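Local atomic coordinates of transcriptional regulator, LacI family (Lactobacillus brevis, PDB entry 3JY6), a protein that probably binds DNA at cis-regulatory sites as a LacI-family transcription regulator, here represented by its periplasmic-binding-protein-like region. Residues S90-M95 / Q140-G145. Numbering follows the deposited sequence.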
ATOM      1  N   SER A  90     -21.126  -4.803  -0.271  1.00 12.76           N
ATOM      2  CA  SER A  90     -20.132  -4.853   0.795  1.00 15.59           C
ATOM      3  C   SER A  90     -19.074  -5.920   0.474  1.00 14.39           C
ATOM      4  O   SER A  90     -19.347  -6.905  -0.213  1.00 14.21           O
ATOM      5  CB  SER A  90     -20.815  -5.159   2.134  1.00 17.10           C
ATOM      6  OG  SER A  90     -20.040  -4.669   3.216  1.00 26.87           O
ATOM      7  N   VAL A  91     -17.863  -5.706   0.960  1.00 14.88           N
ATOM      8  CA  VAL A  91     -16.779  -6.644   0.702  1.00 16.11           C
ATOM      9  C   VAL A  91     -15.926  -6.941   1.927  1.00 16.33           C
ATOM     10  O   VAL A  91     -15.639  -6.049   2.733  1.00 12.76           O
ATOM     11  CB  VAL A  91     -15.832  -6.115  -0.410  1.00 17.59           C
ATOM     12  CG1 VAL A  91     -14.774  -7.166  -0.747  1.00 15.67           C
ATOM     13  CG2 VAL A  91     -16.636  -5.747  -1.642  1.00 18.54           C
ATOM     14  N   ASP A  92     -15.545  -8.211   2.053  1.00 18.17           N
ATOM     15  CA  ASP A  92     -14.669  -8.691   3.120  1.00 22.01           C
ATOM     16  C   ASP A  92     -15.191  -8.453   4.535  1.00 24.61           C
ATOM     17  O   ASP A  92     -14.404  -8.235   5.450  1.00 23.78           O
ATOM     18  CB  ASP A  92     -13.291  -8.025   2.971  1.00 20.82           C
ATOM     19  CG  ASP A  92     -12.227  -8.679   3.832  1.00 22.30           C
ATOM     20  OD1 ASP A  92     -11.999  -9.893   3.670  1.00 25.18           O
ATOM     21  OD2 ASP A  92     -11.614  -7.988   4.673  1.00 24.57           O
ATOM     22  N   ARG A  93     -16.503  -8.529   4.728  1.00 27.99           N
ATOM     23  CA  ARG A  93     -17.064  -8.259   6.044  1.00 31.54           C
ATOM     24  C   ARG A  93     -17.644  -9.398   6.850  1.00 32.37           C
ATOM     25  O   ARG A  93     -17.669  -9.325   8.072  1.00 36.07           O
ATOM     26  CB  ARG A  93     -18.115  -7.152   5.938  1.00 33.00           C
ATOM     27  CG  ARG A  93     -17.532  -5.750   6.010  1.00 35.52           C
ATOM     28  CD  ARG A  93     -17.064  -5.463   7.423  1.00 39.23           C
ATOM     29  NE  ARG A  93     -18.125  -5.731   8.395  1.00 43.29           N
ATOM     30  CZ  ARG A  93     -19.160  -4.926   8.631  1.00 43.93           C
ATOM     31  NH1 ARG A  93     -19.287  -3.780   7.969  1.00 42.65           N
ATOM     32  NH2 ARG A  93     -20.077  -5.279   9.525  1.00 44.24           N
ATOM     33  N   GLU A  94     -18.119 -10.442   6.194  1.00 33.21           N
ATOM     34  CA  GLU A  94     -18.715 -11.555   6.921  1.00 34.59           C
ATOM     35  C   GLU A  94     -19.787 -11.006   7.871  1.00 33.74           C
ATOM     36  O   GLU A  94     -19.730 -11.209   9.082  1.00 32.03           O
ATOM     37  CB  GLU A  94     -17.660 -12.313   7.729  1.00 37.87           C
ATOM     38  CG  GLU A  94     -18.055 -13.762   8.018  1.00 41.73           C
ATOM     39  CD  GLU A  94     -17.522 -14.731   6.977  1.00 42.79           C
ATOM     40  OE1 GLU A  94     -16.333 -15.110   7.066  1.00 43.78           O
ATOM     41  OE2 GLU A  94     -18.286 -15.106   6.061  1.00 44.26           O
ATOM     42  N   MET A  95     -20.750 -10.292   7.295  1.00 33.71           N
ATOM     43  CA  MET A  95     -21.866  -9.705   8.038  1.00 32.96           C
ATOM     44  C   MET A  95     -23.053 -10.658   7.896  1.00 31.64           C
ATOM     45  O   MET A  95     -23.346 -11.112   6.792  1.00 31.71           O
ATOM     46  CB  MET A  95     -22.234  -8.359   7.412  1.00 31.18           C
ATOM     47  CG  MET A  95     -22.898  -7.364   8.349  1.00 32.73           C
ATOM     48  SD  MET A  95     -23.778  -6.055   7.445  1.00 27.80           S
ATOM     49  CE  MET A  95     -22.620  -5.630   6.161  1.00 31.44           C
ATOM     50  N   GLN A 140     -12.633 -13.302  14.029  1.00 28.98           N
ATOM     51  CA  GLN A 140     -13.251 -14.339  14.834  1.00 29.02           C
ATOM     52  C   GLN A 140     -13.466 -15.633  14.073  1.00 26.85           C
ATOM     53  O   GLN A 140     -13.330 -16.715  14.638  1.00 26.07           O
ATOM     54  CB  GLN A 140     -14.585 -13.846  15.393  1.00 29.33           C
ATOM     55  CG  GLN A 140     -14.422 -12.910  16.567  1.00 33.73           C
ATOM     56  CD  GLN A 140     -15.740 -12.373  17.063  1.00 35.65           C
ATOM     57  OE1 GLN A 140     -16.678 -13.131  17.313  1.00 37.60           O
ATOM     58  NE2 GLN A 140     -15.819 -11.058  17.216  1.00 38.19           N
ATOM     59  N   GLU A 141     -13.811 -15.528  12.797  1.00 26.06           N
ATOM     60  CA  GLU A 141     -14.036 -16.712  11.980  1.00 25.81           C
ATOM     61  C   GLU A 141     -12.733 -17.436  11.648  1.00 25.21           C
ATOM     62  O   GLU A 141     -12.683 -18.660  11.636  1.00 26.94           O
ATOM     63  CB  GLU A 141     -14.752 -16.329  10.685  1.00 28.50           C
ATOM     64  CG  GLU A 141     -16.263 -16.125  10.812  1.00 30.09           C
ATOM     65  CD  GLU A 141     -17.004 -17.416  11.132  1.00 32.58           C
ATOM     66  OE1 GLU A 141     -17.348 -17.635  12.312  1.00 32.57           O
ATOM     67  OE2 GLU A 141     -17.235 -18.223  10.199  1.00 34.08           O
ATOM     68  N   ARG A 142     -11.681 -16.682  11.369  1.00 24.92           N
ATOM     69  CA  ARG A 142     -10.392 -17.283  11.039  1.00 23.45           C
ATOM     70  C   ARG A 142      -9.818 -17.956  12.281  1.00 23.63           C
ATOM     71  O   ARG A 142      -9.142 -18.981  12.201  1.00 21.54           O
ATOM     72  CB  ARG A 142      -9.439 -16.208  10.505  1.00 19.39           C
ATOM     73  CG  ARG A 142      -9.936 -15.548   9.213  1.00 17.92           C
ATOM     74  CD  ARG A 142      -9.047 -14.369   8.786  1.00 16.54           C
ATOM     75  NE  ARG A 142      -9.600 -13.695   7.614  1.00 15.81           N
ATOM     76  CZ  ARG A 142      -9.068 -12.631   7.012  1.00 15.18           C
ATOM     77  NH1 ARG A 142      -7.942 -12.073   7.456  1.00 11.65           N
ATOM     78  NH2 ARG A 142      -9.661 -12.130   5.939  1.00 13.66           N
ATOM     79  N   TYR A 143     -10.101 -17.374  13.437  1.00 25.66           N
ATOM     80  CA  TYR A 143      -9.625 -17.930  14.694  1.00 26.91           C
ATOM     81  C   TYR A 143     -10.439 -19.187  14.979  1.00 28.14           C
ATOM     82  O   TYR A 143      -9.910 -20.188  15.470  1.00 26.97           O
ATOM     83  CB  TYR A 143      -9.806 -16.921  15.823  1.00 28.78           C
ATOM     84  CG  TYR A 143      -9.431 -17.453  17.193  1.00 31.41           C
ATOM     85  CD1 TYR A 143      -8.160 -17.965  17.445  1.00 31.36           C
ATOM     86  CD2 TYR A 143     -10.349 -17.429  18.238  1.00 33.48           C
ATOM     87  CE1 TYR A 143      -7.812 -18.440  18.712  1.00 34.96           C
ATOM     88  CE2 TYR A 143     -10.016 -17.900  19.506  1.00 35.81           C
ATOM     89  CZ  TYR A 143      -8.748 -18.406  19.737  1.00 36.52           C
ATOM     90  OH  TYR A 143      -8.432 -18.897  20.981  1.00 36.37           O
ATOM     91  N   ARG A 144     -11.725 -19.122  14.637  1.00 28.40           N
ATOM     92  CA  ARG A 144     -12.652 -20.228  14.830  1.00 30.32           C
ATOM     93  C   ARG A 144     -12.233 -21.399  13.945  1.00 30.17           C
ATOM     94  O   ARG A 144     -12.412 -22.562  14.303  1.00 30.22           O
ATOM     95  CB  ARG A 144     -14.072 -19.773  14.476  1.00 32.58           C
ATOM     96  CG  ARG A 144     -15.152 -20.822  14.669  1.00 35.11           C
ATOM     97  CD  ARG A 144     -16.460 -20.377  14.027  1.00 36.70           C
ATOM     98  NE  ARG A 144     -17.126 -21.513  13.404  1.00 39.81           N
ATOM     99  CZ  ARG A 144     -17.677 -21.483  12.198  1.00 40.65           C
ATOM    100  NH1 ARG A 144     -17.648 -20.367  11.480  1.00 40.82           N
ATOM    101  NH2 ARG A 144     -18.240 -22.576  11.701  1.00 41.98           N
ATOM    102  N   GLY A 145     -11.666 -21.081  12.786  1.00 29.91           N
ATOM    103  CA  GLY A 145     -11.219 -22.115  11.875  1.00 28.99           C
ATOM    104  C   GLY A 145      -9.968 -22.814  12.386  1.00 28.34           C
ATOM    105  O   GLY A 145      -9.809 -24.020  12.210  1.00 27.93           O
TER
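E94 lays its carboxylate end against the aliphatic part of E141, with OE1 of E94 3.9 Å from CG of E141. The two side chains cross at about a right angle, and their carboxylate planes are turned 79° apart. The bend at chi2 of E94 brings OE1 close to CB and CG of E141. OE1 of E94 and OE2 of E141 lie 4.5 Å apart, a proximity of like charges that other partners probably offset. ND2 of N107 hydrogen-bonds to OE1 of E94, and K260 forms a salt bridge with OE2. E141 is paired one turn along its own helix, where NH1 of R144 makes a weak hydrogen bond, 2.9 Å, to OE1 of E141, part of a salt bridge.

The second meeting is between opposite charges. R142 runs extended from CG to NE, which carries its guanidinium across to D92. NH2 of R142 ends 4.0 Å from OD1 of D92, a long salt bridge. OD1 comes to the edge of the guanidinium, near its plane, although the two flat groups are inclined by 50°. In D92 chi1 is -167°, which places CG opposite the backbone N and turns the carboxylate to R142. Stronger polar bonds hold both groups: Q234 NE2 binds OD1 of D92, while NE of R142 hydrogen-bonds to OD1 of N107 and NH1 to the carbonyl of L188. F216 adds a cation-pi contact to R142.

The contact spans the two lobes of the periplasmic-binding-protein fold, at the cleft where relatives bind their effectors. D92 and E94 lie in the loop leaving strand 88-91 of the six-stranded parallel sheet. E141 and R142 belong to helix 137-147, which follows strand 125-131 of the four-stranded sheet, and N107 starts helix 107-119 beside them.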